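Local structure of SAV1430 (Staphylococcus aureus subsp. aureus Mu50, 2FFM) at residues Met1-Ile6 with Ile17-Ser22; Glu21-Met26 with Ile54-Asp59. The protein is of unknown function but has a domain of the Nfu/NifU scaffold N-terminal family and may take part in iron-sulphur cluster assembly. All coordinates share one frame; numbering follows the deposited sequence.

Interaction 1 of 2, residues Met1-Ile6 with Ile17-Ser22; sequences MKIISI and ITLSES
Two residues of the first strand, Ile-4 and Ser-5, lie against the single residue Thr-18 of the second, a classic beta bulge in the antiparallel pairing of strands 3-6 and 17-19, whose short axes run at 160°. Thr-18 O accepts from Ile-4 N at 2.9 Å and takes a second, weak bond from Ser-5 N, while Thr-18 N returns a bond to Ser-5 O at 2.7 Å. On the Met-1 side of the bulge Ile-3 and Leu-19 form a non-hydrogen-bonded pair, and one step farther from it Ser-20 N donates to Lys-2 O at 3.1 Å, nearly in line with the carbonyl. The hydroxyl of Ser-20 adds a weak bond to the same oxygen; OG is set between its own N and carbonyl carbon (chi1 49°).

The apolar contacts fall into three patches. Ile-3 points its CB away from the partner strand, but its CD1 turns back to Ile-17 CG2 at 3.3 Å and also meets Leu-19 CG; Phe-82 touches both Ile-3 and Leu-19, and Val-78 of helix 71-80 packs on Ile-17. Met-1, a selenomethionine, lays SE against Leu-19 CD2 at 3.6 Å, and its CE goes on to Glu-21 CB at 3.5 Å and the carboxylate beyond, the two side chains crossing at about a right angle. At the bulge, Ile-4 CG2 meets Thr-18 CG2 at 3.5 Å.

With Lys-2 O and Thr-18 O each accepting one regular bond and one weak one, polar bonding carries the pairing past the bulge and the end of the regular strand, while the aliphatic tips of Ile-3, Ile-17 and Leu-19 tie this edge hairpin to the C-terminal part of the chain.

Interaction 2 of 2, residues Glu21-Met26 with Ile54-Asp59; sequences ESREGM and IFHVMD
Arg-23 N donates to Met-58 O at 2.7 Å, from 43° above the carbonyl plane, and so joins the irregular segment 21-26 to the end of strand 54-57, where Met-58 and Asp-59 have the backbone angles of a type II' turn. The side chain of Arg-23 carries most of the rest. Its CB packs on the same Met-58 carbonyl, and the chain then runs extended over one face of the His-56 imidazole. CD makes a CH-pi contact, 3.5 Å from the centroid of the His-56 ring, and NE lies 3.3 Å above the plane of that ring, over its centre. The guanidinium stands almost upright on the imidazole, the planes 86° apart, so the two groups do not stack flat. Its NH2 is engaged further on, in a salt bridge with Asp-29 and a hydrogen bond to Tyr-31, which probably holds the arginine in place across the histidine. Beside the backbone bond, Ser-22 OG approaches Asp-59 CB at 3.8 Å. This is a loop resting on the tight two-residue turn of a beta hairpin, strands 51-57 and 60-65, in the antiparallel sheet of an alpha-beta fold.

Interactions 1 and 2 lie with their centres about 10 Å apart and follow one another along the chain, sharing Glu-21 and Ser-22. Interaction 1 pairs the open end of the hairpin of strands 3-8 and 14-19 at one edge of the antiparallel sheet. The chain then leaves that hairpin as the loop that interaction 2 attaches to the turn between the inner strands 51-57 and 60-65. The two contacts meet directly, through a probable hydrogen bond of 2.9 Å from Leu-19 N to Asp-59 O. Together they line the path of the chain across the end of the sheet, from strand 14-19, next to one edge, to the outermost strand 29-31.

Interaction 1 of 2, residues Met1-Ile6 with Ile17-Ser22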
loop_
_atom_site.group_PDB
_atom_site.type_symbol
_atom_site.label_atom_id
_atom_site.label_comp_id
_atom_site.label_asym_id
_atom_site.label_seq_id
_atom_site.Cartn_x
_atom_site.Cartn_y
_atom_site.Cartn_z
HETATM N N MSE A 1 -12.543 -2.623 -5.460
HETATM C CA MSE A 1 -11.404 -1.685 -5.676
HETATM C C MSE A 1 -10.383 -2.329 -6.605
HETATM O O MSE A 1 -10.030 -3.496 -6.444
HETATM C CB MSE A 1 -10.761 -1.344 -4.336
HETATM C CG MSE A 1 -9.797 -0.183 -4.373
HETATM SE SE MSE A 1 -9.490 0.413 -2.581
HETATM C CE MSE A 1 -10.947 1.675 -2.453
ATOM N N LYS A 2 -9.907 -1.552 -7.572
ATOM C CA LYS A 2 -8.956 -2.044 -8.558
ATOM C C LYS A 2 -7.698 -1.190 -8.682
ATOM O O LYS A 2 -7.741 0.035 -8.556
ATOM C CB LYS A 2 -9.644 -2.113 -9.925
ATOM C CG LYS A 2 -8.774 -2.651 -11.048
ATOM C CD LYS A 2 -9.466 -2.581 -12.401
ATOM C CE LYS A 2 -9.632 -1.157 -12.888
ATOM N NZ LYS A 2 -10.022 -1.140 -14.329
ATOM N N ILE A 3 -6.575 -1.852 -8.939
ATOM C CA ILE A 3 -5.306 -1.168 -9.135
ATOM C C ILE A 3 -5.272 -0.731 -10.591
ATOM O O ILE A 3 -5.491 -1.544 -11.487
ATOM C CB ILE A 3 -4.119 -2.103 -8.908
ATOM C CG1 ILE A 3 -4.132 -2.616 -7.469
ATOM C CG2 ILE A 3 -2.826 -1.378 -9.231
ATOM C CD1 ILE A 3 -4.176 -1.513 -6.442
ATOM N N ILE A 4 -5.001 0.551 -10.822
ATOM C CA ILE A 4 -4.940 1.091 -12.176
ATOM C C ILE A 4 -3.504 1.310 -12.642
ATOM O O ILE A 4 -3.252 1.444 -13.840
ATOM C CB ILE A 4 -5.706 2.434 -12.279
ATOM C CG1 ILE A 4 -5.725 2.921 -13.734
ATOM C CG2 ILE A 4 -5.042 3.479 -11.402
ATOM C CD1 ILE A 4 -6.654 4.114 -13.979
ATOM N N SER A 5 -2.568 1.334 -11.696
ATOM C CA SER A 5 -1.158 1.555 -12.019
ATOM C C SER A 5 -0.191 1.244 -10.876
ATOM O O SER A 5 -0.456 1.573 -9.726
ATOM C CB SER A 5 -0.961 3.009 -12.461
ATOM O OG SER A 5 0.407 3.364 -12.473
ATOM N N ILE A 6 0.929 0.609 -11.214
ATOM C CA ILE A 6 1.974 0.258 -10.254
ATOM C C ILE A 6 3.276 0.813 -10.818
ATOM O O ILE A 6 3.649 0.505 -11.955
ATOM C CB ILE A 6 2.115 -1.285 -10.086
ATOM C CG1 ILE A 6 0.767 -1.887 -9.674
ATOM C CG2 ILE A 6 3.192 -1.615 -9.038
ATOM C CD1 ILE A 6 0.790 -3.372 -9.416
ATOM N N ILE A 17 1.337 2.794 -5.846
ATOM C CA ILE A 17 0.234 2.034 -6.403
ATOM C C ILE A 17 -0.971 2.964 -6.532
ATOM O O ILE A 17 -1.491 3.458 -5.532
ATOM C CB ILE A 17 -0.120 0.859 -5.477
ATOM C CG1 ILE A 17 1.109 -0.029 -5.300
ATOM C CG2 ILE A 17 -1.290 0.051 -6.054
ATOM C CD1 ILE A 17 0.911 -1.176 -4.320
ATOM N N THR A 18 -1.407 3.219 -7.760
ATOM C CA THR A 18 -2.554 4.094 -7.973
ATOM C C THR A 18 -3.851 3.283 -8.052
ATOM O O THR A 18 -3.960 2.348 -8.836
ATOM C CB THR A 18 -2.376 4.922 -9.254
ATOM O OG1 THR A 18 -1.138 5.639 -9.185
ATOM C CG2 THR A 18 -3.507 5.916 -9.403
ATOM N N LEU A 19 -4.827 3.643 -7.224
ATOM C CA LEU A 19 -6.109 2.947 -7.203
ATOM C C LEU A 19 -7.170 3.712 -7.989
ATOM O O LEU A 19 -6.989 4.886 -8.318
ATOM C CB LEU A 19 -6.573 2.741 -5.759
ATOM C CG LEU A 19 -5.535 2.070 -4.852
ATOM C CD1 LEU A 19 -4.585 3.132 -4.342
ATOM C CD2 LEU A 19 -6.195 1.368 -3.684
ATOM N N SER A 20 -8.274 3.038 -8.295
ATOM C CA SER A 20 -9.359 3.657 -9.048
ATOM C C SER A 20 -10.171 4.586 -8.151
ATOM O O SER A 20 -10.386 5.760 -8.479
ATOM C CB SER A 20 -10.264 2.576 -9.666
ATOM O OG SER A 20 -10.651 1.581 -8.724
ATOM N N GLU A 21 -10.604 4.050 -7.012
ATOM C CA GLU A 21 -11.393 4.801 -6.040
ATOM C C GLU A 21 -10.500 5.802 -5.304
ATOM O O GLU A 21 -9.555 5.418 -4.615
ATOM C CB GLU A 21 -12.040 3.834 -5.043
ATOM C CG GLU A 21 -13.355 4.320 -4.471
ATOM C CD GLU A 21 -14.046 3.266 -3.622
ATOM O OE1 GLU A 21 -14.267 2.142 -4.126
ATOM O OE2 GLU A 21 -14.375 3.562 -2.450
ATOM N N SER A 22 -10.811 7.087 -5.465
ATOM C CA SER A 22 -10.050 8.166 -4.841
ATOM C C SER A 22 -10.519 8.439 -3.411
ATOM O O SER A 22 -11.616 8.032 -3.022
ATOM C CB SER A 22 -10.175 9.438 -5.685
ATOM O OG SER A 22 -9.303 10.447 -5.224
#

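Interaction 2 of 2, residues Glu21-Met26 with Ile54-Asp59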
loop_
_atom_site.group_PDB
_atom_site.type_symbol
_atom_site.label_atom_id
_atom_site.label_comp_id
_atom_site.label_asym_id
_atom_site.label_seq_id
_atom_site.Cartn_x
_atom_site.Cartn_y
_atom_site.Cartn_z
ATOM N N GLU A 21 -10.604 4.050 -7.012
ATOM C CA GLU A 21 -11.393 4.801 -6.040
ATOM C C GLU A 21 -10.500 5.802 -5.304
ATOM O O GLU A 21 -9.555 5.418 -4.615
ATOM C CB GLU A 21 -12.040 3.834 -5.043
ATOM C CG GLU A 21 -13.355 4.320 -4.471
ATOM C CD GLU A 21 -14.046 3.266 -3.622
ATOM O OE1 GLU A 21 -14.267 2.142 -4.126
ATOM O OE2 GLU A 21 -14.375 3.562 -2.450
ATOM N N SER A 22 -10.811 7.087 -5.465
ATOM C CA SER A 22 -10.050 8.166 -4.841
ATOM C C SER A 22 -10.519 8.439 -3.411
ATOM O O SER A 22 -11.616 8.032 -3.022
ATOM C CB SER A 22 -10.175 9.438 -5.685
ATOM O OG SER A 22 -9.303 10.447 -5.224
ATOM N N ARG A 23 -9.682 9.123 -2.633
ATOM C CA ARG A 23 -9.989 9.453 -1.239
ATOM C C ARG A 23 -10.903 10.681 -1.155
ATOM O O ARG A 23 -10.773 11.621 -1.943
ATOM C CB ARG A 23 -8.682 9.712 -0.493
ATOM C CG ARG A 23 -8.626 9.138 0.900
ATOM C CD ARG A 23 -7.178 8.892 1.301
ATOM N NE ARG A 23 -7.057 8.356 2.652
ATOM C CZ ARG A 23 -7.263 9.062 3.756
ATOM N NH1 ARG A 23 -7.601 10.343 3.676
ATOM N NH2 ARG A 23 -7.139 8.483 4.943
ATOM N N GLU A 24 -11.831 10.672 -0.204
ATOM C CA GLU A 24 -12.767 11.786 -0.041
ATOM C C GLU A 24 -12.107 13.043 0.517
ATOM O O GLU A 24 -12.330 14.146 0.009
ATOM C CB GLU A 24 -13.928 11.375 0.863
ATOM C CG GLU A 24 -14.976 12.453 1.056
ATOM C CD GLU A 24 -16.272 11.903 1.622
ATOM O OE1 GLU A 24 -17.162 12.718 1.961
ATOM O OE2 GLU A 24 -16.404 10.659 1.722
ATOM N N GLY A 25 -11.303 12.869 1.564
ATOM C CA GLY A 25 -10.609 13.990 2.165
ATOM C C GLY A 25 -9.338 14.313 1.408
ATOM O O GLY A 25 -8.836 13.496 0.636
HETATM N N MSE A 26 -8.814 15.513 1.621
HETATM C CA MSE A 26 -7.588 15.939 0.950
HETATM C C MSE A 26 -6.352 15.631 1.791
HETATM O O MSE A 26 -5.222 15.770 1.318
HETATM C CB MSE A 26 -7.629 17.439 0.665
HETATM C CG MSE A 26 -8.826 17.922 -0.126
HETATM SE SE MSE A 26 -9.141 16.953 -1.750
HETATM C CE MSE A 26 -7.345 16.945 -2.498
ATOM N N ILE A 54 2.396 2.241 5.074
ATOM C CA ILE A 54 1.562 2.638 3.944
ATOM C C ILE A 54 1.221 4.119 3.997
ATOM O O ILE A 54 0.757 4.615 5.015
ATOM C CB ILE A 54 0.225 1.846 3.926
ATOM C CG1 ILE A 54 0.506 0.350 3.808
ATOM C CG2 ILE A 54 -0.651 2.306 2.763
ATOM C CD1 ILE A 54 1.251 -0.010 2.549
ATOM N N PHE A 55 1.472 4.826 2.903
ATOM C CA PHE A 55 1.136 6.241 2.818
ATOM C C PHE A 55 -0.069 6.283 1.902
ATOM O O PHE A 55 0.014 5.852 0.758
ATOM C CB PHE A 55 2.271 7.050 2.191
ATOM C CG PHE A 55 1.964 8.520 2.043
ATOM C CD1 PHE A 55 1.752 9.319 3.163
ATOM C CD2 PHE A 55 1.934 9.116 0.782
ATOM C CE1 PHE A 55 1.525 10.691 3.030
ATOM C CE2 PHE A 55 1.707 10.486 0.640
ATOM C CZ PHE A 55 1.503 11.275 1.764
ATOM N N HIS A 56 -1.185 6.800 2.408
ATOM C CA HIS A 56 -2.420 6.866 1.638
ATOM C C HIS A 56 -2.926 8.293 1.471
ATOM O O HIS A 56 -3.225 8.965 2.458
ATOM C CB HIS A 56 -3.503 6.028 2.326
ATOM C CG HIS A 56 -4.750 5.876 1.513
ATOM N ND1 HIS A 56 -5.901 5.314 2.019
ATOM C CD2 HIS A 56 -5.017 6.189 0.225
ATOM C CE1 HIS A 56 -6.823 5.285 1.075
ATOM N NE2 HIS A 56 -6.313 5.810 -0.025
ATOM N N VAL A 57 -3.049 8.746 0.226
ATOM C CA VAL A 57 -3.524 10.103 -0.037
ATOM C C VAL A 57 -4.069 10.265 -1.448
ATOM O O VAL A 57 -3.484 9.763 -2.393
ATOM C CB VAL A 57 -2.400 11.135 0.172
ATOM C CG1 VAL A 57 -1.341 10.974 -0.891
ATOM C CG2 VAL A 57 -2.978 12.530 0.157
HETATM N N MSE A 58 -5.187 10.967 -1.589
HETATM C CA MSE A 58 -5.776 11.177 -2.904
HETATM C C MSE A 58 -6.206 9.845 -3.551
HETATM O O MSE A 58 -7.025 9.115 -2.985
HETATM C CB MSE A 58 -4.783 11.935 -3.814
HETATM C CG MSE A 58 -4.560 13.424 -3.423
HETATM SE SE MSE A 58 -3.171 14.403 -4.441
HETATM C CE MSE A 58 -1.679 14.268 -3.227
ATOM N N ASP A 59 -5.656 9.530 -4.724
ATOM C CA ASP A 59 -6.005 8.302 -5.455
ATOM C C ASP A 59 -4.903 7.240 -5.465
ATOM O O ASP A 59 -4.833 6.430 -6.392
ATOM C CB ASP A 59 -6.359 8.650 -6.905
ATOM C CG ASP A 59 -5.135 9.055 -7.730
ATOM O OD1 ASP A 59 -4.248 9.749 -7.186
ATOM O OD2 ASP A 59 -5.057 8.691 -8.930
#